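Local coordinates for protein putative SnoaL-like polyketide cyclase (Shewanella denitrificans, PDB 3LZA) that is of unproven function but, as a putative SnoaL-like polyketide cyclase of the NTF2 clan, probably binds a small molecule in a cone-shaped cavity, at residues L12-I17 / T112-D116; L20-Y25 / H61-F67. One frame throughout, in Å; residues are numbered along the deposited sequence.

Both contacts draw on helix 8-21 and lay it against the same curved sheet, their centres about 17 Å apart. Contact 1 packs the middle of the helix on the end of strand 102-115, an inner strand; contact 2 joins the C-terminal end of the helix and the turn after it to the start of strand 66-77, outermost in the sheet order within the chain. The segments 12-17 and 20-25 almost follow one another in sequence, yet the two contacts do not otherwise touch. Helices laid against a strongly bent sheet form the alpha+beta cone of the NTF2 clan, whose interior commonly holds the ligand pocket; no ligand identifies that site here.

Contact 1 (L12-I17 / T112-D116); sequences LALGYI and TLKFD
L113 overlaps the Y16 ring with both of its methyls: CD1 lies 3.6 Å from CD1 of Y16, and CD2 lies 3.6 Å from CE1 of Y16, on the same side of the tyrosine ring. Its CG stands anti to the carbonyl carbon (chi1 -57°), which carries the forked end to the helix, where CD1 also packs 3.9 Å from CB of A13. The small A13 side chain probably helps the backbones draw near, since CA of A13 and CA of L113 are 6.8 Å apart.

F115, two residues further along the strand, points the far end of its ring at the helix backbone: CZ of F115 comes within 4.0 Å of CA of A13, an oblique approach, while CB of Y16 meets the ring at its edge, near the ring plane. In one of the two conformers of L12, CD1 lies over one face of the ring, 4.1 Å from CG of F115, and the two side chains run past each other in opposite directions. No hydrogen bond crosses the contact; 283 Å² is buried, both sides summed, and the side-chain contacts are apolar.

The polar end of Y16 is satisfied beyond the strand segment, by hydrogen bonds of OH to Q125 and Y32. The segment axes cross at 115°, so this part of the helix runs across the strand rather than along it. Strand 102-115 lies between strands 80-93 and 122-129, and the helix touches both: A13 rests on V81, I17 on M83, and Y16 on L122.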
# COMPACT_ATOMS: atom_id res chain seq x y z
N LEU A 12 -15.07 -10.08 4.19
CA LEU A 12 -15.38 -9.81 2.76
C LEU A 12 -14.14 -9.89 1.92
O LEU A 12 -14.13 -10.53 0.87
CB LEU A 12 -15.98 -8.42 2.54
CG LEU A 12 -17.49 -8.26 2.54
CD1 LEU A 12 -17.87 -6.82 2.19
CD2 LEU A 12 -18.12 -9.26 1.56
N ALA A 13 -13.07 -9.23 2.37
CA ALA A 13 -11.80 -9.21 1.63
C ALA A 13 -11.16 -10.58 1.52
O ALA A 13 -10.60 -10.93 0.45
CB ALA A 13 -10.82 -8.24 2.25
N LEU A 14 -11.22 -11.38 2.58
CA LEU A 14 -10.65 -12.75 2.52
C LEU A 14 -11.42 -13.67 1.57
O LEU A 14 -10.81 -14.52 0.87
CB LEU A 14 -10.54 -13.38 3.92
CG LEU A 14 -9.44 -12.82 4.84
CD1 LEU A 14 -9.44 -13.50 6.22
CD2 LEU A 14 -8.04 -12.87 4.20
N GLY A 15 -12.74 -13.47 1.52
CA GLY A 15 -13.63 -14.23 0.62
C GLY A 15 -13.30 -13.95 -0.83
O GLY A 15 -13.31 -14.85 -1.68
N TYR A 16 -13.03 -12.67 -1.09
CA TYR A 16 -12.64 -12.19 -2.42
C TYR A 16 -11.30 -12.75 -2.82
O TYR A 16 -11.18 -13.35 -3.89
CB TYR A 16 -12.63 -10.65 -2.40
CG TYR A 16 -12.15 -10.02 -3.67
CD1 TYR A 16 -10.82 -9.82 -3.89
CD2 TYR A 16 -13.05 -9.64 -4.68
CE1 TYR A 16 -10.36 -9.25 -5.04
CE2 TYR A 16 -12.61 -9.07 -5.86
CZ TYR A 16 -11.27 -8.89 -6.06
OH TYR A 16 -10.78 -8.30 -7.22
N ILE A 17 -10.31 -12.66 -1.92
CA ILE A 17 -8.97 -13.21 -2.19
C ILE A 17 -9.02 -14.76 -2.34
O ILE A 17 -8.32 -15.35 -3.13
CB ILE A 17 -7.97 -12.78 -1.08
CG1 ILE A 17 -7.71 -11.26 -1.18
CG2 ILE A 17 -6.70 -13.60 -1.11
CD1 ILE A 17 -7.05 -10.82 -2.43
N THR A 112 -5.00 -3.20 -1.83
CA THR A 112 -6.19 -2.64 -1.17
C THR A 112 -7.46 -3.04 -1.91
O THR A 112 -7.45 -3.15 -3.14
CB THR A 112 -6.12 -1.07 -1.02
OG1 THR A 112 -6.23 -0.45 -2.30
CG2 THR A 112 -4.76 -0.68 -0.39
N LEU A 113 -8.52 -3.29 -1.14
CA LEU A 113 -9.83 -3.55 -1.64
C LEU A 113 -10.79 -2.55 -1.00
O LEU A 113 -10.78 -2.38 0.21
CB LEU A 113 -10.23 -5.01 -1.37
CG LEU A 113 -9.33 -6.12 -1.92
CD1 LEU A 113 -9.76 -7.50 -1.38
CD2 LEU A 113 -9.33 -6.15 -3.46
N LYS A 114 -11.58 -1.88 -1.82
CA LYS A 114 -12.61 -1.01 -1.33
C LYS A 114 -13.95 -1.50 -1.83
O LYS A 114 -14.22 -1.47 -3.04
CB LYS A 114 -12.35 0.45 -1.77
CG LYS A 114 -13.46 1.41 -1.32
CD LYS A 114 -13.12 2.85 -1.60
CE LYS A 114 -13.01 3.14 -3.08
NZ LYS A 114 -12.90 4.63 -3.31
N PHE A 115 -14.80 -1.93 -0.89
CA PHE A 115 -16.14 -2.42 -1.18
C PHE A 115 -17.17 -1.34 -0.93
O PHE A 115 -16.93 -0.42 -0.15
CB PHE A 115 -16.45 -3.63 -0.29
CG PHE A 115 -15.51 -4.77 -0.50
CD1 PHE A 115 -15.73 -5.70 -1.52
CD2 PHE A 115 -14.38 -4.90 0.29
CE1 PHE A 115 -14.84 -6.74 -1.74
CE2 PHE A 115 -13.48 -5.94 0.07
CZ PHE A 115 -13.71 -6.86 -0.95
N ASP A 116 -18.28 -1.42 -1.64
CA ASP A 116 -19.43 -0.59 -1.35
C ASP A 116 -20.14 -1.28 -0.17
O ASP A 116 -20.54 -2.44 -0.30
CB ASP A 116 -20.31 -0.49 -2.62
CG ASP A 116 -21.64 0.21 -2.38
OD1 ASP A 116 -22.09 0.31 -1.23
OD2 ASP A 116 -22.25 0.66 -3.37

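Contact 2 (L20-Y25 / H61-F67); sequences LTEHDY and HEGVLEF
F67 offers one ring face to T21, whose CG2 sits 4.2 Å from the ring centroid in a CH-pi contact. CG of F67 is anti to the backbone N (chi1 -176°), which sends the ring toward the helix end, and H61 backs it from within its own segment, NE2 over the opposite face and offset toward the rim. H23 joins from the rim: its ring is nearly parallel to that of F67, planes at 14°, but the two meet rim to rim, with CE1 of H23 3.7 Å from CD2 of F67. Against H61 the H23 ring is oblique, planes at 50°, and CB of H61 is 3.6 Å from ND1 of H23.

With positive phi, H23 is the C-prime residue of the Schellman motif that ends helix 8-21. Were it an alanine, H61, V64 and F67 would probably lose the ring they pack against, leaving a gap, and a water would lose its ND1 partner.

That water bonds to O of L20 (3.0 Å), ND1 of H23 (2.9 Å) and OH of Y25; its link to H61 is suspiciously short and doubtful. A second water joins OG1 of T21 only weakly to O of F67. With no direct hydrogen bond across the segments, aromatic and CH-pi packing chiefly joins the helix end to F67.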
# COMPACT_ATOMS: atom_id res chain seq x y z
N LEU A 20 -10.31 -15.35 -5.88
CA LEU A 20 -9.32 -14.96 -6.88
C LEU A 20 -8.22 -15.99 -6.95
O LEU A 20 -7.76 -16.35 -8.06
CB LEU A 20 -8.69 -13.57 -6.51
CG LEU A 20 -7.51 -13.03 -7.34
CD1 LEU A 20 -7.90 -12.79 -8.74
CD2 LEU A 20 -6.89 -11.72 -6.66
N THR A 21 -7.70 -16.39 -5.79
CA THR A 21 -6.47 -17.24 -5.81
C THR A 21 -6.82 -18.71 -6.11
O THR A 21 -5.96 -19.47 -6.54
CB THR A 21 -5.57 -17.16 -4.57
OG1 THR A 21 -6.34 -17.53 -3.41
CG2 THR A 21 -4.96 -15.79 -4.40
N GLU A 22 -8.08 -19.08 -5.85
CA GLU A 22 -8.59 -20.40 -6.26
C GLU A 22 -9.08 -20.46 -7.71
O GLU A 22 -9.59 -21.51 -8.13
CB GLU A 22 -9.71 -20.85 -5.32
CG GLU A 22 -9.16 -21.31 -4.00
CD GLU A 22 -10.23 -21.73 -3.02
OE1 GLU A 22 -11.44 -21.71 -3.36
OE2 GLU A 22 -9.84 -22.08 -1.89
N HIS A 23 -8.88 -19.37 -8.45
CA HIS A 23 -9.34 -19.28 -9.84
C HIS A 23 -10.83 -19.64 -9.97
O HIS A 23 -11.27 -20.30 -10.92
CB HIS A 23 -8.48 -20.14 -10.78
CG HIS A 23 -7.02 -20.06 -10.53
ND1 HIS A 23 -6.29 -18.89 -10.67
CD2 HIS A 23 -6.13 -21.02 -10.15
CE1 HIS A 23 -5.02 -19.14 -10.38
NE2 HIS A 23 -4.90 -20.42 -10.07
N ASP A 24 -11.62 -19.17 -8.99
CA ASP A 24 -13.04 -19.51 -8.93
C ASP A 24 -13.83 -18.31 -9.45
O ASP A 24 -14.16 -17.39 -8.71
CB ASP A 24 -13.41 -19.86 -7.49
CG ASP A 24 -14.88 -20.07 -7.26
OD1 ASP A 24 -15.69 -20.01 -8.22
OD2 ASP A 24 -15.26 -20.27 -6.07
N TYR A 25 -14.16 -18.32 -10.74
CA TYR A 25 -14.70 -17.10 -11.37
C TYR A 25 -16.21 -16.96 -11.18
O TYR A 25 -16.75 -15.86 -11.28
CB TYR A 25 -14.28 -17.01 -12.84
CG TYR A 25 -12.77 -17.14 -12.99
CD1 TYR A 25 -11.91 -16.25 -12.33
CD2 TYR A 25 -12.20 -18.14 -13.78
CE1 TYR A 25 -10.51 -16.37 -12.43
CE2 TYR A 25 -10.79 -18.28 -13.88
CZ TYR A 25 -9.97 -17.36 -13.22
OH TYR A 25 -8.59 -17.43 -13.27
N HIS A 61 -4.05 -16.63 -15.76
CA HIS A 61 -3.91 -17.75 -14.86
C HIS A 61 -4.19 -19.11 -15.49
O HIS A 61 -4.12 -20.11 -14.81
CB HIS A 61 -4.78 -17.53 -13.62
CG HIS A 61 -4.27 -16.43 -12.76
ND1 HIS A 61 -5.10 -15.52 -12.14
CD2 HIS A 61 -3.01 -16.07 -12.43
CE1 HIS A 61 -4.37 -14.66 -11.44
NE2 HIS A 61 -3.09 -14.96 -11.63
N GLU A 62 -4.45 -19.15 -16.79
CA GLU A 62 -4.70 -20.41 -17.49
C GLU A 62 -3.48 -21.30 -17.30
O GLU A 62 -2.36 -20.89 -17.64
CB GLU A 62 -4.97 -20.16 -18.98
CG GLU A 62 -5.84 -21.22 -19.68
CD GLU A 62 -5.03 -22.37 -20.22
OE1 GLU A 62 -3.79 -22.25 -20.22
OE2 GLU A 62 -5.63 -23.39 -20.64
N GLY A 63 -3.68 -22.50 -16.75
CA GLY A 63 -2.61 -23.47 -16.60
C GLY A 63 -1.75 -23.31 -15.37
O GLY A 63 -0.85 -24.10 -15.17
N VAL A 64 -2.03 -22.29 -14.54
CA VAL A 64 -1.20 -22.01 -13.37
C VAL A 64 -1.42 -23.18 -12.38
O VAL A 64 -2.51 -23.74 -12.31
CB VAL A 64 -1.54 -20.64 -12.75
CG1 VAL A 64 -1.05 -20.51 -11.26
CG2 VAL A 64 -1.00 -19.50 -13.61
N LEU A 65 -0.35 -23.61 -11.70
CA LEU A 65 -0.36 -24.78 -10.80
C LEU A 65 -0.63 -24.36 -9.38
O LEU A 65 -1.43 -25.01 -8.65
CB LEU A 65 0.96 -25.55 -10.88
CG LEU A 65 1.26 -26.15 -12.24
CD1 LEU A 65 2.70 -26.62 -12.28
CD2 LEU A 65 0.30 -27.30 -12.63
N GLU A 66 0.00 -23.25 -8.97
CA GLU A 66 -0.16 -22.70 -7.62
C GLU A 66 -0.26 -21.20 -7.69
O GLU A 66 0.44 -20.55 -8.46
CB GLU A 66 1.02 -23.11 -6.73
CG GLU A 66 1.17 -24.57 -6.54
CD GLU A 66 2.46 -24.94 -5.83
OE1 GLU A 66 3.21 -24.07 -5.33
OE2 GLU A 66 2.75 -26.11 -5.79
N PHE A 67 -1.16 -20.63 -6.89
CA PHE A 67 -1.34 -19.18 -6.79
C PHE A 67 -1.90 -18.92 -5.42
O PHE A 67 -2.97 -19.45 -5.08
CB PHE A 67 -2.34 -18.65 -7.83
CG PHE A 67 -2.50 -17.18 -7.84
CD1 PHE A 67 -1.40 -16.33 -7.68
CD2 PHE A 67 -3.74 -16.61 -8.07
CE1 PHE A 67 -1.57 -14.92 -7.69
CE2 PHE A 67 -3.91 -15.22 -8.05
CZ PHE A 67 -2.84 -14.39 -7.85
O HOH W 1 -7.28 -16.24 -11.06
O HOH W 2 -5.71 -20.51 -3.19